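Local coordinates for cell surface protein (Putative S-layer protein) (Clostridioides difficile R20291, PDB 5NJL) that mediates cell adhesion in vitro and is probably an adhesin of the S-layer at the cell wall, at residues A[46-51]-A[72-76]; A[69-73]-A[262-266]. All coordinates share one frame; numbering follows the deposited sequence.

From the N terminus, the chain runs through strand 40-45 and turns in the loop 46-51 before the short strand 52-54. It then passes through helix 57-65 and returns along strand 72-79. Contact 1 closes this short loop, laying 46-51 beside the start of that strand. Contact 2 begins on the overlapping stretch 69-73 and closes a far longer loop, with 188 residues between its segments. The second loop opens where the first closes, and they overlap at Glu72 and Leu73. Their centres lie about 16 Å apart. Contact 1 stays with the five-stranded sheet, whereas contact 2 ties the loop before strand 72-79, and the beginning of that strand, to strand 258-265 of the four-stranded sheet.

Contact 1 (A[46-51]-A[72-76]); sequences ETLSKL and ELIVT
Ile74 is the apolar centre of this contact, and Leu48 and Leu51 pack on it from the loop 46-51. Its branches split the work: Ile74 CG2 stands anti to the backbone N and meets Leu48 CD2 at 3.8 Å, while Ile74 CG1 lies beside the backbone N (chi1 -57°) and turns to the loop backbone, 3.8 Å from Glu46 O and 4.0 Å from Thr47 CA. The Leu48 and Ile74 side chains cross at about a right angle. Leu51 sends its two methyls to different residues. Leu51 CD2 packs 4.1 Å from Ile74 CB, while Leu51 CD1 meets Thr76 CG2 at 3.7 Å, tip to tip.

Leu48 sits within a type I beta turn from Thr47 to Lys50, and Leu51 follows it. The turn is closed by Lys50 N to Thr47 O at 3.0 Å. Within the loop, Lys50 NZ and Glu46 OE1 form a long salt bridge of 3.7 Å. Ile74 and Thr76 also pair by backbone with Gly45 and Lys43 of strand 40-45. The side-chain contact across the segments rests on methyl groups and is apolar: their packing lays the turn over the sheet, while the backbone bonds to strand 40-45 fix the strand beneath it.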
loop_
_atom_site.group_PDB
_atom_site.type_symbol
_atom_site.label_atom_id
_atom_site.label_comp_id
_atom_site.label_asym_id
_atom_site.label_seq_id
_atom_site.Cartn_x
_atom_site.Cartn_y
_atom_site.Cartn_z
ATOM N N GLU A 46 1.243 21.683 -0.087
ATOM C CA GLU A 46 2.477 22.259 -0.662
ATOM C C GLU A 46 3.674 21.363 -0.412
ATOM O O GLU A 46 4.568 21.270 -1.271
ATOM C CB GLU A 46 2.754 23.656 -0.088
ATOM C CG GLU A 46 1.792 24.732 -0.586
ATOM C CD GLU A 46 1.659 25.914 0.371
ATOM O OE1 GLU A 46 2.620 26.192 1.131
ATOM O OE2 GLU A 46 0.586 26.561 0.370
ATOM N N THR A 47 3.685 20.710 0.760
ATOM C CA THR A 47 4.756 19.791 1.151
ATOM C C THR A 47 4.187 18.557 1.848
ATOM O O THR A 47 3.005 18.534 2.211
ATOM C CB THR A 47 5.716 20.465 2.147
ATOM O OG1 THR A 47 5.029 20.706 3.389
ATOM C CG2 THR A 47 6.247 21.800 1.574
ATOM N N LEU A 48 5.039 17.556 2.049
ATOM C CA LEU A 48 4.663 16.339 2.793
ATOM C C LEU A 48 4.267 16.593 4.247
ATOM O O LEU A 48 3.541 15.789 4.817
ATOM C CB LEU A 48 5.769 15.282 2.727
ATOM C CG LEU A 48 5.946 14.634 1.352
ATOM C CD1 LEU A 48 7.299 13.935 1.238
ATOM C CD2 LEU A 48 4.810 13.668 1.049
ATOM N N SER A 49 4.711 17.704 4.831
ATOM C CA SER A 49 4.285 18.105 6.177
ATOM C C SER A 49 3.023 18.965 6.226
ATOM O O SER A 49 2.591 19.333 7.309
ATOM C CB SER A 49 5.422 18.864 6.880
ATOM O OG SER A 49 6.572 18.045 6.982
ATOM N N LYS A 50 2.438 19.308 5.079
ATOM C CA LYS A 50 1.255 20.168 5.061
ATOM C C LYS A 50 0.133 19.547 4.222
ATOM O O LYS A 50 -0.610 20.252 3.543
ATOM C CB LYS A 50 1.641 21.562 4.545
ATOM C CG LYS A 50 2.735 22.244 5.364
ATOM C CD LYS A 50 3.195 23.557 4.745
ATOM C CE LYS A 50 2.188 24.675 4.965
ATOM N NZ LYS A 50 2.840 26.008 4.869
ATOM N N LEU A 51 0.006 18.224 4.276
ATOM C CA LEU A 51 -0.996 17.529 3.482
ATOM C C LEU A 51 -2.365 17.646 4.146
ATOM O O LEU A 51 -2.476 17.633 5.367
ATOM C CB LEU A 51 -0.621 16.059 3.309
ATOM C CG LEU A 51 0.652 15.747 2.552
ATOM C CD1 LEU A 51 0.914 14.252 2.615
ATOM C CD2 LEU A 51 0.572 16.229 1.114
ATOM N N GLU A 72 5.168 24.049 -6.491
ATOM C CA GLU A 72 4.764 22.658 -6.550
ATOM C C GLU A 72 3.704 22.284 -5.522
ATOM O O GLU A 72 3.478 22.994 -4.536
ATOM C CB GLU A 72 5.986 21.746 -6.399
ATOM C CG GLU A 72 6.739 21.910 -5.096
ATOM C CD GLU A 72 8.052 21.142 -5.096
ATOM O OE1 GLU A 72 8.860 21.312 -6.040
ATOM O OE2 GLU A 72 8.273 20.378 -4.136
ATOM N N LEU A 73 3.094 21.135 -5.784
ATOM C CA LEU A 73 1.988 20.593 -4.993
ATOM C C LEU A 73 2.277 19.097 -4.856
ATOM O O LEU A 73 2.757 18.485 -5.814
ATOM C CB LEU A 73 0.697 20.802 -5.790
ATOM C CG LEU A 73 -0.674 20.930 -5.164
ATOM C CD1 LEU A 73 -0.673 21.989 -4.065
ATOM C CD2 LEU A 73 -1.684 21.269 -6.259
ATOM N N ILE A 74 1.999 18.523 -3.689
ATOM C CA ILE A 74 2.181 17.089 -3.456
ATOM C C ILE A 74 0.796 16.459 -3.339
ATOM O O ILE A 74 -0.040 16.997 -2.634
ATOM C CB ILE A 74 2.959 16.829 -2.139
ATOM C CG1 ILE A 74 4.323 17.543 -2.140
ATOM C CG2 ILE A 74 3.165 15.332 -1.906
ATOM C CD1 ILE A 74 5.317 16.972 -3.127
ATOM N N VAL A 75 0.561 15.363 -4.058
ATOM C CA VAL A 75 -0.692 14.597 -3.955
ATOM C C VAL A 75 -0.335 13.180 -3.481
ATOM O O VAL A 75 0.496 12.522 -4.120
ATOM C CB VAL A 75 -1.415 14.508 -5.318
ATOM C CG1 VAL A 75 -2.697 13.694 -5.218
ATOM C CG2 VAL A 75 -1.701 15.902 -5.879
ATOM N N THR A 76 -0.944 12.719 -2.381
ATOM C CA THR A 76 -0.804 11.303 -1.970
ATOM C C THR A 76 -2.104 10.536 -2.147
ATOM O O THR A 76 -3.184 11.082 -1.941
ATOM C CB THR A 76 -0.272 11.156 -0.538
ATOM O OG1 THR A 76 -1.243 11.588 0.416
ATOM C CG2 THR A 76 1.007 11.980 -0.365
#

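Contact 2 (A[69-73]-A[262-266]); sequences ENKEL and IKYTD. With SO4 (sulfate ion), chain R.
This is a polar junction between two beta sheets, where the turn leading into strand 72-79 meets strand 258-265. Lys263 spans it with a side chain extended beyond CG, which carries NZ to Asn70 O and Glu72. Lys263 NZ donates to Asn70 O at 3.2 Å from well above the carbonyl plane, 57° out of it. Lys263 NZ also forms a salt bridge with Glu72 OE1 at 2.9 Å, approaching from above the carboxylate plane. The Glu72 and Lys263 side chains cross at about a right angle. Water 2 accepts from Lys263 NZ at 2.8 Å and gives a weak bond to Lys71 O. Three bonds thus grip the ammonium group.

Asn70 runs past Lys263 in the opposite direction, with Asn70 ND2 3.6 Å from Lys263 CB. Asn70 ND2 serves Ile272 O and water 1, and its bond to Tyr264 O (3.2 Å) is weak, so the three share two hydrogens. Water 1 links it to Thr265 OG1. Asn70 OD1 bonds to Ser214 OG, which gives the amide a partner at each end. Glu69 N donates to O3 of a sulfate, probably from the crystallisation liquor. Such a polar, partly water-bridged junction of a loop with a strand of a second sheet is consistent with a domain boundary in the extended three-domain fold.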
loop_
_atom_site.group_PDB
_atom_site.type_symbol
_atom_site.label_atom_id
_atom_site.label_comp_id
_atom_site.label_asym_id
_atom_site.label_seq_id
_atom_site.Cartn_x
_atom_site.Cartn_y
_atom_site.Cartn_z
ATOM N N GLU A 69 4.242 29.797 -10.900
ATOM C CA GLU A 69 5.457 29.456 -11.666
ATOM C C GLU A 69 6.545 28.965 -10.723
ATOM O O GLU A 69 6.801 29.574 -9.682
ATOM C CB GLU A 69 5.951 30.664 -12.484
ATOM C CG GLU A 69 4.990 31.150 -13.579
ATOM C CD GLU A 69 4.734 30.142 -14.702
ATOM O OE1 GLU A 69 5.555 29.220 -14.919
ATOM O OE2 GLU A 69 3.692 30.273 -15.385
ATOM N N ASN A 70 7.153 27.828 -11.055
ATOM C CA ASN A 70 8.185 27.186 -10.213
ATOM C C ASN A 70 7.716 26.880 -8.789
ATOM O O ASN A 70 8.536 26.776 -7.870
ATOM C CB ASN A 70 9.517 27.988 -10.224
ATOM C CG ASN A 70 10.554 27.417 -11.200
ATOM O OD1 ASN A 70 10.451 26.284 -11.657
ATOM N ND2 ASN A 70 11.552 28.212 -11.524
ATOM N N LYS A 71 6.400 26.717 -8.620
ATOM C CA LYS A 71 5.842 26.192 -7.362
ATOM C C LYS A 71 5.441 24.737 -7.593
ATOM O O LYS A 71 5.400 24.249 -8.739
ATOM C CB LYS A 71 4.634 27.001 -6.887
ATOM C CG LYS A 71 4.913 28.491 -6.669
ATOM C CD LYS A 71 5.944 28.719 -5.583
ATOM C CE LYS A 71 6.051 30.198 -5.269
ATOM N NZ LYS A 71 7.014 30.414 -4.168
ATOM N N GLU A 72 5.168 24.049 -6.491
ATOM C CA GLU A 72 4.764 22.658 -6.550
ATOM C C GLU A 72 3.704 22.284 -5.522
ATOM O O GLU A 72 3.478 22.994 -4.536
ATOM C CB GLU A 72 5.986 21.746 -6.399
ATOM C CG GLU A 72 6.739 21.910 -5.096
ATOM C CD GLU A 72 8.052 21.142 -5.096
ATOM O OE1 GLU A 72 8.860 21.312 -6.040
ATOM O OE2 GLU A 72 8.273 20.378 -4.136
ATOM N N LEU A 73 3.094 21.135 -5.784
ATOM C CA LEU A 73 1.988 20.593 -4.993
ATOM C C LEU A 73 2.277 19.097 -4.856
ATOM O O LEU A 73 2.757 18.485 -5.814
ATOM C CB LEU A 73 0.697 20.802 -5.790
ATOM C CG LEU A 73 -0.674 20.930 -5.164
ATOM C CD1 LEU A 73 -0.673 21.989 -4.065
ATOM C CD2 LEU A 73 -1.684 21.269 -6.259
ATOM N N ILE A 262 17.991 23.230 -9.161
ATOM C CA ILE A 262 18.037 24.679 -9.302
ATOM C C ILE A 262 16.752 25.048 -10.000
ATOM O O ILE A 262 16.493 24.574 -11.109
ATOM C CB ILE A 262 19.204 25.179 -10.198
ATOM C CG1 ILE A 262 20.486 24.399 -9.921
ATOM C CG2 ILE A 262 19.410 26.685 -10.014
ATOM C CD1 ILE A 262 21.415 24.341 -11.114
ATOM N N LYS A 263 15.936 25.841 -9.330
ATOM C CA LYS A 263 14.774 26.458 -9.967
ATOM C C LYS A 263 15.233 27.843 -10.383
ATOM O O LYS A 263 15.888 28.541 -9.605
ATOM C CB LYS A 263 13.594 26.563 -9.004
ATOM C CG LYS A 263 13.042 25.207 -8.587
ATOM C CD LYS A 263 11.811 25.314 -7.678
ATOM C CE LYS A 263 11.135 23.948 -7.535
ATOM N NZ LYS A 263 9.759 23.945 -6.942
ATOM N N TYR A 264 14.898 28.236 -11.604
ATOM C CA TYR A 264 15.183 29.590 -12.065
ATOM C C TYR A 264 14.256 29.984 -13.203
ATOM O O TYR A 264 13.611 29.127 -13.833
ATOM C CB TYR A 264 16.656 29.717 -12.482
ATOM C CG TYR A 264 17.040 28.969 -13.740
ATOM C CD1 TYR A 264 17.391 27.628 -13.693
ATOM C CD2 TYR A 264 17.074 29.612 -14.986
ATOM C CE1 TYR A 264 17.765 26.948 -14.835
ATOM C CE2 TYR A 264 17.446 28.932 -16.137
ATOM C CZ TYR A 264 17.782 27.601 -16.054
ATOM O OH TYR A 264 18.160 26.899 -17.165
ATOM N N THR A 265 14.234 31.279 -13.477
ATOM C CA THR A 265 13.511 31.825 -14.616
ATOM C C THR A 265 14.537 32.103 -15.729
ATOM O O THR A 265 15.547 32.802 -15.489
ATOM C CB THR A 265 12.767 33.071 -14.178
ATOM O OG1 THR A 265 11.853 32.696 -13.148
ATOM C CG2 THR A 265 11.980 33.695 -15.318
ATOM N N ASP A 266 14.302 31.530 -16.915
ATOM C CA ASP A 266 15.293 31.609 -17.989
ATOM C C ASP A 266 15.196 32.946 -18.706
ATOM O O ASP A 266 14.405 33.819 -18.323
ATOM C CB ASP A 266 15.266 30.369 -18.919
ATOM C CG ASP A 266 14.108 30.368 -19.933
ATOM O OD1 ASP A 266 13.375 31.384 -20.112
ATOM O OD2 ASP A 266 13.936 29.296 -20.572
HETATM S S SO4 R . 2.390 33.100 -10.733
HETATM O O1 SO4 R . 2.349 34.543 -11.068
HETATM O O2 SO4 R . 1.918 32.926 -9.335
HETATM O O3 SO4 R . 3.783 32.618 -10.849
HETATM O O4 SO4 R . 1.525 32.352 -11.682
HETATM O O HOH W 1 12.144 30.900 -10.948
HETATM O O HOH W 2 8.528 23.564 -9.383
#